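Local coordinates for mandelate racemase/muconate lactonizing enzyme family protein (Roseovarius sp. TM1035, PDB 3T9P) that probably works as an enolase-superfamily isomerase or related enzyme, acting on a carboxylate substrate by drawing off the proton next to its carboxylate, at residues Met316-His320 and Val363-Trp369; Thr290-Cys294 and Leu321-Asn327; Val189-Ser193 and Leu221-Ile227; Gly171-Asp177 and Gly206-Ser211. All coordinates share one frame; numbering follows the deposited sequence.

Contact 1 (Met316-His320 and Val363-Trp369)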
loop_
_atom_site.group_PDB
_atom_site.type_symbol
_atom_site.label_atom_id
_atom_site.label_comp_id
_atom_site.label_asym_id
_atom_site.label_seq_id
_atom_site.Cartn_x
_atom_site.Cartn_y
_atom_site.Cartn_z
ATOM N N MET A 316 -20.872 -2.021 -11.985
ATOM C CA MET A 316 -22.114 -2.552 -11.331
ATOM C C MET A 316 -22.029 -2.427 -9.794
ATOM O O MET A 316 -22.985 -1.996 -9.152
ATOM C CB MET A 316 -22.357 -4.047 -11.731
ATOM C CG MET A 316 -23.722 -4.656 -11.134
ATOM S SD MET A 316 -25.120 -3.558 -11.593
ATOM C CE MET A 316 -25.249 -3.972 -13.326
ATOM N N CYS A 317 -20.845 -2.649 -9.209
ATOM C CA CYS A 317 -20.765 -2.458 -7.698
ATOM C C CYS A 317 -21.041 -0.996 -7.340
ATOM O O CYS A 317 -21.747 -0.691 -6.298
ATOM C CB CYS A 317 -19.383 -2.829 -7.199
ATOM S SG CYS A 317 -18.959 -4.607 -7.331
ATOM N N THR A 318 -20.426 -0.082 -8.142
ATOM C CA THR A 318 -20.677 1.334 -7.968
ATOM C C THR A 318 -22.182 1.701 -8.112
ATOM O O THR A 318 -22.716 2.556 -7.351
ATOM C CB THR A 318 -19.793 2.156 -8.909
ATOM O OG1 THR A 318 -18.427 1.774 -8.663
ATOM C CG2 THR A 318 -19.906 3.576 -8.584
ATOM N N MET A 319 -22.855 1.120 -9.091
ATOM C CA MET A 319 -24.253 1.394 -9.279
ATOM C C MET A 319 -25.081 0.987 -8.019
ATOM O O MET A 319 -25.961 1.748 -7.592
ATOM C CB MET A 319 -24.747 0.530 -10.468
ATOM C CG MET A 319 -24.328 1.194 -11.822
ATOM S SD MET A 319 -24.361 0.071 -13.268
ATOM C CE MET A 319 -26.168 -0.403 -13.220
ATOM N N HIS A 320 -24.842 -0.229 -7.486
ATOM C CA HIS A 320 -25.531 -0.682 -6.283
ATOM C C HIS A 320 -25.176 0.213 -5.140
ATOM O O HIS A 320 -26.086 0.606 -4.341
ATOM C CB HIS A 320 -25.203 -2.132 -5.884
ATOM C CG HIS A 320 -25.799 -3.162 -6.800
ATOM N ND1 HIS A 320 -26.893 -3.940 -6.435
ATOM C CD2 HIS A 320 -25.522 -3.490 -8.099
ATOM C CE1 HIS A 320 -27.180 -4.780 -7.438
ATOM N NE2 HIS A 320 -26.369 -4.524 -8.459
ATOM N N VAL A 363 -29.987 -0.526 -11.998
ATOM C CA VAL A 363 -29.860 -1.686 -11.097
ATOM C C VAL A 363 -31.229 -2.413 -11.131
ATOM O O VAL A 363 -32.242 -1.807 -10.724
ATOM C CB VAL A 363 -29.454 -1.241 -9.700
ATOM C CG1 VAL A 363 -29.532 -2.376 -8.658
ATOM C CG2 VAL A 363 -27.987 -0.596 -9.746
ATOM N N THR A 364 -31.224 -3.653 -11.658
ATOM C CA THR A 364 -32.433 -4.505 -11.785
ATOM C C THR A 364 -32.785 -5.155 -10.425
ATOM O O THR A 364 -32.039 -5.005 -9.417
ATOM C CB THR A 364 -32.235 -5.647 -12.840
ATOM O OG1 THR A 364 -31.397 -6.679 -12.303
ATOM C CG2 THR A 364 -31.724 -5.137 -14.299
ATOM N N ASP A 365 -33.896 -5.911 -10.390
ATOM C CA ASP A 365 -34.268 -6.737 -9.244
ATOM C C ASP A 365 -33.538 -8.038 -9.120
ATOM O O ASP A 365 -33.880 -8.787 -8.178
ATOM C CB ASP A 365 -35.722 -7.285 -9.380
ATOM C CG ASP A 365 -36.697 -6.301 -9.007
ATOM O OD1 ASP A 365 -36.227 -5.271 -8.408
ATOM O OD2 ASP A 365 -37.894 -6.521 -9.344
ATOM N N ALA A 366 -32.687 -8.367 -10.096
ATOM C CA ALA A 366 -31.920 -9.646 -10.105
ATOM C C ALA A 366 -31.133 -9.789 -8.767
ATOM O O ALA A 366 -30.573 -8.815 -8.301
ATOM C CB ALA A 366 -30.983 -9.740 -11.352
ATOM N N PRO A 367 -31.109 -10.964 -8.154
ATOM C CA PRO A 367 -30.404 -11.064 -6.825
ATOM C C PRO A 367 -28.888 -10.858 -6.932
ATOM O O PRO A 367 -28.354 -11.125 -8.021
ATOM C CB PRO A 367 -30.610 -12.514 -6.366
ATOM C CG PRO A 367 -31.804 -13.046 -7.167
ATOM C CD PRO A 367 -31.855 -12.184 -8.522
ATOM N N GLY A 368 -28.248 -10.483 -5.801
ATOM C CA GLY A 368 -26.793 -10.171 -5.762
ATOM C C GLY A 368 -26.496 -9.013 -6.703
ATOM O O GLY A 368 -27.222 -8.037 -6.700
ATOM N N TRP A 369 -25.424 -9.112 -7.516
ATOM C CA TRP A 369 -25.001 -8.051 -8.372
ATOM C C TRP A 369 -25.864 -7.988 -9.576
ATOM O O TRP A 369 -25.842 -6.939 -10.321
ATOM C CB TRP A 369 -23.563 -8.208 -8.867
ATOM C CG TRP A 369 -22.569 -8.171 -7.722
ATOM C CD1 TRP A 369 -21.680 -9.165 -7.360
ATOM C CD2 TRP A 369 -22.404 -7.120 -6.799
ATOM N NE1 TRP A 369 -20.970 -8.770 -6.203
ATOM C CE2 TRP A 369 -21.393 -7.524 -5.851
ATOM C CE3 TRP A 369 -22.974 -5.867 -6.667
ATOM C CZ2 TRP A 369 -20.979 -6.721 -4.802
ATOM C CZ3 TRP A 369 -22.548 -5.028 -5.569
ATOM C CH2 TRP A 369 -21.540 -5.485 -4.669
#

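Contact 2 (Thr290-Cys294 and Leu321-Asn327). With SO4 (sulfate ion), chain C.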
loop_
_atom_site.group_PDB
_atom_site.type_symbol
_atom_site.label_atom_id
_atom_site.label_comp_id
_atom_site.label_asym_id
_atom_site.label_seq_id
_atom_site.Cartn_x
_atom_site.Cartn_y
_atom_site.Cartn_z
ATOM N N THR A 290 -15.632 0.631 1.326
ATOM C CA THR A 290 -16.062 1.865 0.639
ATOM C C THR A 290 -17.159 2.626 1.492
ATOM O O THR A 290 -17.128 3.855 1.631
ATOM C CB THR A 290 -16.584 1.507 -0.784
ATOM O OG1 THR A 290 -15.478 0.881 -1.438
ATOM C CG2 THR A 290 -16.957 2.804 -1.596
ATOM N N LEU A 291 -18.102 1.852 2.022
ATOM C CA LEU A 291 -19.132 2.368 2.948
ATOM C C LEU A 291 -18.535 3.130 4.130
ATOM O O LEU A 291 -19.052 4.183 4.500
ATOM C CB LEU A 291 -20.003 1.193 3.460
ATOM C CG LEU A 291 -21.006 0.693 2.412
ATOM C CD1 LEU A 291 -21.636 -0.650 2.966
ATOM C CD2 LEU A 291 -22.083 1.837 2.097
ATOM N N GLN A 292 -17.408 2.663 4.674
ATOM C CA GLN A 292 -16.681 3.343 5.738
ATOM C C GLN A 292 -16.180 4.735 5.259
ATOM O O GLN A 292 -16.457 5.773 5.941
ATOM C CB GLN A 292 -15.560 2.436 6.302
ATOM C CG GLN A 292 -14.692 3.078 7.422
ATOM C CD GLN A 292 -15.484 3.465 8.732
ATOM O OE1 GLN A 292 -16.390 2.730 9.192
ATOM N NE2 GLN A 292 -15.151 4.660 9.292
ATOM N N VAL A 293 -15.627 4.797 4.036
ATOM C CA VAL A 293 -15.287 6.068 3.446
ATOM C C VAL A 293 -16.521 6.970 3.243
ATOM O O VAL A 293 -16.426 8.167 3.516
ATOM C CB VAL A 293 -14.450 5.908 2.143
ATOM C CG1 VAL A 293 -14.224 7.307 1.484
ATOM C CG2 VAL A 293 -13.106 5.150 2.488
ATOM N N CYS A 294 -17.634 6.427 2.780
ATOM C CA CYS A 294 -18.818 7.251 2.531
ATOM C C CYS A 294 -19.291 7.921 3.832
ATOM O O CYS A 294 -19.759 9.080 3.815
ATOM C CB CYS A 294 -19.923 6.365 2.057
ATOM S SG CYS A 294 -19.585 5.765 0.323
ATOM N N LEU A 321 -23.916 0.618 -5.029
ATOM C CA LEU A 321 -23.575 1.530 -3.935
ATOM C C LEU A 321 -24.325 2.884 -4.062
ATOM O O LEU A 321 -24.822 3.418 -3.019
ATOM C CB LEU A 321 -22.061 1.829 -3.869
ATOM C CG LEU A 321 -21.501 2.854 -2.896
ATOM C CD1 LEU A 321 -21.180 2.063 -1.635
ATOM C CD2 LEU A 321 -20.171 3.457 -3.348
ATOM N N LEU A 322 -24.384 3.467 -5.287
ATOM C CA LEU A 322 -25.078 4.798 -5.432
ATOM C C LEU A 322 -26.591 4.686 -5.194
ATOM O O LEU A 322 -27.226 5.696 -4.861
ATOM C CB LEU A 322 -24.852 5.435 -6.816
ATOM C CG LEU A 322 -23.420 5.909 -6.947
ATOM C CD1 LEU A 322 -23.066 6.197 -8.460
ATOM C CD2 LEU A 322 -23.142 7.143 -6.077
ATOM N N ARG A 323 -27.170 3.510 -5.421
ATOM C CA ARG A 323 -28.575 3.258 -5.073
ATOM C C ARG A 323 -28.827 3.152 -3.557
ATOM O O ARG A 323 -29.987 2.999 -3.155
ATOM C CB ARG A 323 -29.082 1.964 -5.748
ATOM C CG ARG A 323 -29.268 2.062 -7.306
ATOM C CD ARG A 323 -30.290 3.121 -7.757
ATOM N NE ARG A 323 -31.609 2.939 -7.066
ATOM C CZ ARG A 323 -32.696 3.725 -7.219
ATOM N NH1 ARG A 323 -32.716 4.727 -8.078
ATOM N NH2 ARG A 323 -33.788 3.508 -6.501
ATOM N N ALA A 324 -27.809 3.186 -2.716
ATOM C CA ALA A 324 -28.025 2.890 -1.334
ATOM C C ALA A 324 -27.508 3.989 -0.415
ATOM O O ALA A 324 -28.132 4.266 0.630
ATOM C CB ALA A 324 -27.343 1.493 -0.986
ATOM N N ILE A 325 -26.446 4.704 -0.785
ATOM C CA ILE A 325 -25.805 5.595 0.220
ATOM C C ILE A 325 -26.628 6.902 0.391
ATOM O O ILE A 325 -27.225 7.373 -0.572
ATOM C CB ILE A 325 -24.344 5.922 -0.050
ATOM C CG1 ILE A 325 -24.162 6.681 -1.397
ATOM C CG2 ILE A 325 -23.480 4.593 0.091
ATOM C CD1 ILE A 325 -22.743 7.345 -1.507
ATOM N N PRO A 326 -26.629 7.492 1.629
ATOM C CA PRO A 326 -27.460 8.717 1.751
ATOM C C PRO A 326 -26.797 9.968 1.162
ATOM O O PRO A 326 -27.465 11.033 0.976
ATOM C CB PRO A 326 -27.646 8.850 3.301
ATOM C CG PRO A 326 -26.304 8.222 3.867
ATOM C CD PRO A 326 -26.008 7.076 2.912
ATOM N N ASN A 327 -25.491 9.888 0.859
ATOM C CA ASN A 327 -24.776 11.129 0.478
ATOM C C ASN A 327 -24.125 10.976 -0.924
ATOM O O ASN A 327 -23.003 11.315 -1.048
ATOM C CB ASN A 327 -23.641 11.583 1.505
ATOM C CG ASN A 327 -22.649 10.438 1.889
ATOM O OD1 ASN A 327 -22.996 9.278 1.811
ATOM N ND2 ASN A 327 -21.391 10.785 2.213
HETATM S S SO4 C . -36.104 5.908 -8.142
HETATM O O1 SO4 C . -35.951 4.646 -7.425
HETATM O O2 SO4 C . -34.800 6.491 -8.511
HETATM O O3 SO4 C . -36.886 5.591 -9.359
HETATM O O4 SO4 C . -36.775 6.911 -7.297
#

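Contact 3 (Val189-Ser193 and Leu221-Ile227)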
loop_
_atom_site.group_PDB
_atom_site.type_symbol
_atom_site.label_atom_id
_atom_site.label_comp_id
_atom_site.label_asym_id
_atom_site.label_seq_id
_atom_site.Cartn_x
_atom_site.Cartn_y
_atom_site.Cartn_z
ATOM N N VAL A 189 -10.492 22.269 -23.566
ATOM C CA VAL A 189 -11.428 22.706 -22.529
ATOM C C VAL A 189 -12.592 23.454 -23.265
ATOM O O VAL A 189 -13.769 22.975 -23.231
ATOM C CB VAL A 189 -10.730 23.568 -21.455
ATOM C CG1 VAL A 189 -11.763 24.341 -20.561
ATOM C CG2 VAL A 189 -9.770 22.748 -20.557
ATOM N N PRO A 190 -12.237 24.542 -24.029
ATOM C CA PRO A 190 -13.355 25.253 -24.769
ATOM C C PRO A 190 -13.914 24.453 -25.925
ATOM O O PRO A 190 -15.139 24.432 -26.147
ATOM C CB PRO A 190 -12.710 26.626 -25.207
ATOM C CG PRO A 190 -11.204 26.373 -25.331
ATOM C CD PRO A 190 -10.999 25.345 -24.022
ATOM N N THR A 191 -13.082 23.682 -26.612
ATOM C CA THR A 191 -13.657 22.925 -27.724
ATOM C C THR A 191 -14.731 21.919 -27.363
ATOM O O THR A 191 -15.721 21.777 -28.093
ATOM C CB THR A 191 -12.470 22.198 -28.563
ATOM O OG1 THR A 191 -11.566 23.205 -28.974
ATOM C CG2 THR A 191 -12.962 21.396 -29.714
ATOM N N VAL A 192 -14.478 21.092 -26.351
ATOM C CA VAL A 192 -15.442 20.056 -25.971
ATOM C C VAL A 192 -16.690 20.746 -25.325
ATOM O O VAL A 192 -17.853 20.414 -25.634
ATOM C CB VAL A 192 -14.766 19.014 -25.012
ATOM C CG1 VAL A 192 -15.793 18.004 -24.487
ATOM C CG2 VAL A 192 -13.709 18.263 -25.786
ATOM N N SER A 193 -16.424 21.727 -24.492
ATOM C CA SER A 193 -17.483 22.424 -23.785
ATOM C C SER A 193 -18.457 23.144 -24.767
ATOM O O SER A 193 -19.702 22.975 -24.636
ATOM C CB SER A 193 -16.874 23.462 -22.848
ATOM O OG SER A 193 -17.925 24.211 -22.231
ATOM N N LEU A 221 -9.824 28.767 -16.351
ATOM C CA LEU A 221 -10.309 28.469 -17.703
ATOM C C LEU A 221 -11.471 27.464 -17.693
ATOM O O LEU A 221 -12.452 27.617 -18.494
ATOM C CB LEU A 221 -9.161 27.944 -18.552
ATOM C CG LEU A 221 -7.974 28.927 -18.724
ATOM C CD1 LEU A 221 -6.680 28.291 -19.391
ATOM C CD2 LEU A 221 -8.398 30.238 -19.458
ATOM N N LEU A 222 -11.409 26.469 -16.764
ATOM C CA LEU A 222 -12.506 25.479 -16.628
ATOM C C LEU A 222 -13.766 26.255 -16.227
ATOM O O LEU A 222 -14.829 25.982 -16.754
ATOM C CB LEU A 222 -12.237 24.422 -15.505
ATOM C CG LEU A 222 -10.940 23.580 -15.754
ATOM C CD1 LEU A 222 -10.646 22.638 -14.570
ATOM C CD2 LEU A 222 -11.017 22.785 -17.060
ATOM N N GLN A 223 -13.631 27.144 -15.251
ATOM C CA GLN A 223 -14.815 27.948 -14.784
ATOM C C GLN A 223 -15.427 28.797 -15.961
ATOM O O GLN A 223 -16.675 28.883 -16.164
ATOM C CB GLN A 223 -14.407 28.754 -13.569
ATOM C CG GLN A 223 -14.203 27.866 -12.346
ATOM C CD GLN A 223 -13.662 28.577 -11.117
ATOM O OE1 GLN A 223 -13.095 29.733 -11.173
ATOM N NE2 GLN A 223 -13.775 27.923 -9.985
ATOM N N ASP A 224 -14.564 29.415 -16.765
ATOM C CA ASP A 224 -15.029 30.225 -17.891
ATOM C C ASP A 224 -15.840 29.386 -18.814
ATOM O O ASP A 224 -16.733 29.904 -19.545
ATOM C CB ASP A 224 -13.802 30.683 -18.722
ATOM C CG ASP A 224 -13.057 31.831 -18.064
ATOM O OD1 ASP A 224 -13.619 32.507 -17.132
ATOM O OD2 ASP A 224 -11.897 32.070 -18.486
ATOM N N ASN A 225 -15.425 28.118 -18.956
ATOM C CA ASN A 225 -16.164 27.192 -19.761
ATOM C C ASN A 225 -17.304 26.358 -19.123
ATOM O O ASN A 225 -17.814 25.404 -19.753
ATOM C CB ASN A 225 -15.120 26.268 -20.425
ATOM C CG ASN A 225 -14.324 27.030 -21.440
ATOM O OD1 ASN A 225 -13.257 27.596 -21.141
ATOM N ND2 ASN A 225 -14.921 27.181 -22.612
ATOM N N GLY A 226 -17.670 26.696 -17.907
ATOM C CA GLY A 226 -18.828 26.066 -17.212
ATOM C C GLY A 226 -18.536 24.663 -16.659
ATOM O O GLY A 226 -19.446 23.908 -16.546
ATOM N N ILE A 227 -17.262 24.318 -16.370
ATOM C CA ILE A 227 -16.863 22.961 -15.910
ATOM C C ILE A 227 -16.917 23.055 -14.423
ATOM O O ILE A 227 -16.206 23.874 -13.803
ATOM C CB ILE A 227 -15.398 22.550 -16.334
ATOM C CG1 ILE A 227 -15.092 22.585 -17.844
ATOM C CG2 ILE A 227 -14.957 21.276 -15.659
ATOM C CD1 ILE A 227 -16.091 22.188 -18.724
#

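Contact 4 (Gly171-Asp177 and Gly206-Ser211)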
loop_
_atom_site.group_PDB
_atom_site.type_symbol
_atom_site.label_atom_id
_atom_site.label_comp_id
_atom_site.label_asym_id
_atom_site.label_seq_id
_atom_site.Cartn_x
_atom_site.Cartn_y
_atom_site.Cartn_z
ATOM N N GLY A 171 -4.103 18.109 -18.907
ATOM C CA GLY A 171 -2.731 17.938 -18.475
ATOM C C GLY A 171 -2.305 16.566 -19.034
ATOM O O GLY A 171 -2.879 16.069 -19.997
ATOM N N ALA A 172 -1.227 16.059 -18.443
ATOM C CA ALA A 172 -0.626 14.693 -18.664
ATOM C C ALA A 172 -0.609 13.982 -17.311
ATOM O O ALA A 172 -0.366 14.607 -16.251
ATOM C CB ALA A 172 0.789 14.826 -19.320
ATOM N N GLU A 173 -0.917 12.689 -17.307
ATOM C CA GLU A 173 -0.939 11.923 -16.023
ATOM C C GLU A 173 0.373 12.081 -15.263
ATOM O O GLU A 173 1.447 11.745 -15.790
ATOM C CB GLU A 173 -1.247 10.460 -16.226
ATOM C CG GLU A 173 -1.209 9.668 -14.915
ATOM C CD GLU A 173 -1.405 8.156 -15.208
ATOM O OE1 GLU A 173 -0.507 7.537 -15.830
ATOM O OE2 GLU A 173 -2.441 7.587 -14.804
ATOM N N ALA A 174 0.293 12.594 -14.046
ATOM C CA ALA A 174 1.496 12.771 -13.163
ATOM C C ALA A 174 2.587 13.516 -13.949
ATOM O O ALA A 174 3.805 13.262 -13.777
ATOM C CB ALA A 174 2.047 11.420 -12.593
ATOM N N GLY A 175 2.114 14.468 -14.751
ATOM C CA GLY A 175 2.918 15.135 -15.752
ATOM C C GLY A 175 3.892 16.196 -15.273
ATOM O O GLY A 175 4.536 16.777 -16.145
ATOM N N ARG A 176 3.928 16.512 -13.960
ATOM C CA ARG A 176 4.770 17.573 -13.378
ATOM C C ARG A 176 4.618 18.906 -14.190
ATOM O O ARG A 176 5.612 19.533 -14.694
ATOM C CB ARG A 176 6.246 17.164 -13.332
ATOM C CG ARG A 176 6.445 15.811 -12.514
ATOM C CD ARG A 176 7.977 15.555 -12.451
ATOM N NE ARG A 176 8.236 14.324 -11.702
ATOM C CZ ARG A 176 9.469 13.933 -11.363
ATOM N NH1 ARG A 176 10.552 14.678 -11.722
ATOM N NH2 ARG A 176 9.623 12.813 -10.680
ATOM N N ASP A 177 3.366 19.307 -14.340
ATOM C CA ASP A 177 3.057 20.537 -15.079
ATOM C C ASP A 177 3.211 20.527 -16.565
ATOM O O ASP A 177 2.887 21.521 -17.210
ATOM C CB ASP A 177 3.783 21.750 -14.499
ATOM C CG ASP A 177 3.052 22.313 -13.333
ATOM O OD1 ASP A 177 1.827 22.057 -13.136
ATOM O OD2 ASP A 177 3.615 23.073 -12.573
ATOM N N GLY A 206 -7.413 15.957 -14.048
ATOM C CA GLY A 206 -6.040 16.278 -14.250
ATOM C C GLY A 206 -5.077 15.147 -13.910
ATOM O O GLY A 206 -3.931 15.286 -14.073
ATOM N N ASN A 207 -5.584 14.052 -13.395
ATOM C CA ASN A 207 -4.716 12.923 -12.955
ATOM C C ASN A 207 -3.321 13.305 -12.443
ATOM O O ASN A 207 -2.320 12.788 -12.957
ATOM C CB ASN A 207 -4.627 11.854 -14.083
ATOM C CG ASN A 207 -5.975 11.259 -14.365
ATOM O OD1 ASN A 207 -6.668 11.686 -15.291
ATOM N ND2 ASN A 207 -6.381 10.287 -13.558
ATOM N N SER A 208 -3.284 14.172 -11.424
ATOM C CA SER A 208 -2.082 14.456 -10.655
ATOM C C SER A 208 -1.075 15.334 -11.387
ATOM O O SER A 208 0.117 15.348 -11.034
ATOM C CB SER A 208 -1.379 13.168 -10.091
ATOM O OG SER A 208 -2.104 12.519 -9.040
ATOM N N CYS A 209 -1.481 15.945 -12.485
ATOM C CA CYS A 209 -0.525 16.680 -13.303
ATOM C C CYS A 209 0.108 17.920 -12.620
ATOM O O CYS A 209 1.334 18.167 -12.761
ATOM C CB CYS A 209 -1.213 17.172 -14.590
ATOM S SG CYS A 209 -0.037 17.956 -15.837
ATOM N N TYR A 210 -0.709 18.765 -11.983
ATOM C CA TYR A 210 -0.294 20.164 -11.803
ATOM C C TYR A 210 0.239 20.541 -10.454
ATOM O O TYR A 210 -0.202 20.023 -9.431
ATOM C CB TYR A 210 -1.494 21.102 -12.063
ATOM C CG TYR A 210 -2.039 20.991 -13.404
ATOM C CD1 TYR A 210 -1.280 21.447 -14.503
ATOM C CD2 TYR A 210 -3.275 20.458 -13.630
ATOM C CE1 TYR A 210 -1.789 21.354 -15.767
ATOM C CE2 TYR A 210 -3.796 20.350 -14.926
ATOM C CZ TYR A 210 -3.056 20.822 -15.982
ATOM O OH TYR A 210 -3.541 20.782 -17.297
ATOM N N SER A 211 1.083 21.580 -10.407
ATOM C CA SER A 211 1.393 22.236 -9.137
ATOM C C SER A 211 0.168 23.140 -8.793
ATOM O O SER A 211 -0.615 23.439 -9.670
ATOM C CB SER A 211 2.662 23.141 -9.263
ATOM O OG SER A 211 2.374 24.109 -10.271
HETATM O O HOH W 1 2.801 15.761 -11.366
#

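Contact 1 (Met316-His320 and Val363-Trp369)
The imidazole of His320 is gripped between Val363 and Trp369. Over one face sits the methyl CG1 of Val363, a CH-pi contact with CG1 3.8 Å from the His320 ring centroid. Over the opposite face comes the edge of the Trp369 indole, led by CE3, in a T-shaped stack with the planes at 89°. At the edges, Met316 O lies in the plane of the imidazole and His320 CB in that of the indole. The indole in turn carries a sulfur-aromatic contact: Cys317 SG lies over a face of its six-membered ring, 3.8 Å from CH2 of Trp369. Rotation of the imidazole is fixed by its two nitrogens. NE2 of His320 donates to the backbone O of Trp369 at 3.1 Å, a somewhat bent bond (143° at the hydrogen) that reaches the oxygen from above the carbonyl plane, while ND1 accepts from the N of Ala124. With CG beside its own backbone N (chi1 -71°), the His320 ring swings out from the helix into the curve of the 363-369 loop. The same carbonyl is brushed by Met316 CG, and Met319 CB packs at 3.5 Å on CG2 of Val363. This buried seam joins helix 313-322 of the barrel domain to the loop leaving strand 360-363. Helix 98-119 takes the indole NE1 on Thr109 O, and strand 332-335 lies against Met319.

Contact 2 (Thr290-Cys294 and Leu321-Asn327)
Leu291 and Leu321 run alongside each other head to tail where two neighbouring helices of the modified (beta/alpha)-barrel, 287-299 and 313-322, lie together. Their methyls CD2 of Leu291 and CD1 of Leu321 meet at 3.8 Å. The other branch of Leu321 runs at an angle to Thr290, CD2 reaching the methyl CG2 of Thr290 at 3.7 Å, so its two methyls touch two successive residues of helix 287-299. Thr290 can offer its methyl because CG2 is anti to its backbone N; the hydroxyl turns back to the O of Gly286 in the preceding turn. Ile325 adds to the same surface. Its CG2 approaches CD2 of Leu291 at 3.7 Å, and its CD1 comes up to Cys294 SG at 4.0 Å, a spread made possible by CG1 standing between the backbone N and carbonyl carbon (chi1 62°). The O of Leu321 accepts from both Ala324 N and Ile325 N. Arg323, which takes no part in the packing, bonds Ser130 O through NE and Pro133 O through NH1, and meets a sulfate, probably from the crystallisation liquor, edge on: NH1 and NH2 each bond to a different sulfate oxygen. Polar closure comes from Asn327, whose amide nitrogen also serves Leu302 O: its ND2 donates to the O of Cys294 at 2.9 Å, tilted 22° from the carbonyl plane.

Contact 3 (Val189-Ser193 and Leu221-Ile227)
Val189 and Ser193 of helix 184-196 face the end of helix 212-224, two helices successive in the chain of the beta/alpha barrel, with strand 201-205 between them in the sequence. The second helix finishes in a Schellman motif: Ile227 N bonds back to Leu222 O, Gly226 N to Gln223 O, and Gly226 takes the positive phi of the C-prime residue. The apolar part of the contact is built on Val189. Its CG2 meets CD2 of Leu222 at 3.7 Å, the two side chains crossing at about a right angle, while CG1, anti to the backbone N, leans on the side chain of Asn225 with CB 3.9 Å from it. Pro190 lies beside the amide end of that asparagine; the helix kinks here, because the proline nitrogen has no hydrogen to give to the turn before. Further along, Ile227 CD1 lies loosely beside Ser193 CB, 4.4 Å away, and Leu222 goes on to pack against Val204 of strand 201-205. The hydrogen bond across the contact is made by Ser193, whose OG stands anti to the backbone N (chi1 176°), which brings it to the end of the other helix. The acceptor, the carbonyl of Asn225, the first residue to leave the helix, also has a weak bond from Lys202 NZ. Ser193 OG donates to Asn225 O at 2.8 Å, in the carbonyl plane and on a lone pair.

Contact 4 (Gly171-Asp177 and Gly206-Ser211)
Two successive beta-alpha loops of the barrel, following strands 165-169 and 201-205, join here at the C-terminal ends of the strands, the end where enolase-superfamily enzymes place their active site. Each loop bends through a beta turn, type II from Ala172 to Gly175 and type I' from Gly206 to Cys209, and backbone bonds join the two loops. Ala174 N donates to Asn207 O at 2.8 Å in the carbonyl plane, and Asp177 N to Cys209 O at 2.8 Å. The thiol of Cys209, anti to its backbone N (chi1 -173°), turns its sulfur to the first loop: SG accepts from Ala172 N at 3.4 Å along a nearly straight bond (167°). A water bridges Arg176 N and Ser208 O. At the far end the carboxylate of Asp177 holds Ser211 with both oxygens. OD2 takes the Ser211 hydroxyl OG on its syn lone pair at 2.8 Å, whereas OD1 is met by Ser211 N at 2.9 Å from above the carboxylate plane; OD1 also lies at the edge of the Tyr210 ring, 3.4 Å from CD1. Outside the pair, Asn207 OD1 takes bonds from Arg169 and Arg143, and Arg143 also bonds Gly171 O; Arg176 forms salt bridges with Glu90 and Asp83 of the second subunit. Since Ser211 is the N-cap of helix 212-224, the Asp177 carboxylate sits at a helix start, where its negative charge would probably be favoured by the helix dipole.

Overall arrangement
From the N terminus, the chain first enters contact 4 at Gly171, on leaving strand 165-169, then contact 3 at Val189 in the following helix. Contact 4 closes at 206-211 and contact 3 only at 221-227, so their loops cross: the first joins the loops at the strand ends, the second the helices outside, and their nearest atoms are about 7 Å apart. Both are complete before the second pair begins. Contact 2 opens at Thr290 and closes at 321-327, after contact 1 has opened on the same helix, 313-322; contact 1 closes at the end of strand 360-363 and in the loop after it. These two cross as well and touch where Val363 meets Arg323. Contacts 1 and 4 lie on opposite sides of the chain's centre.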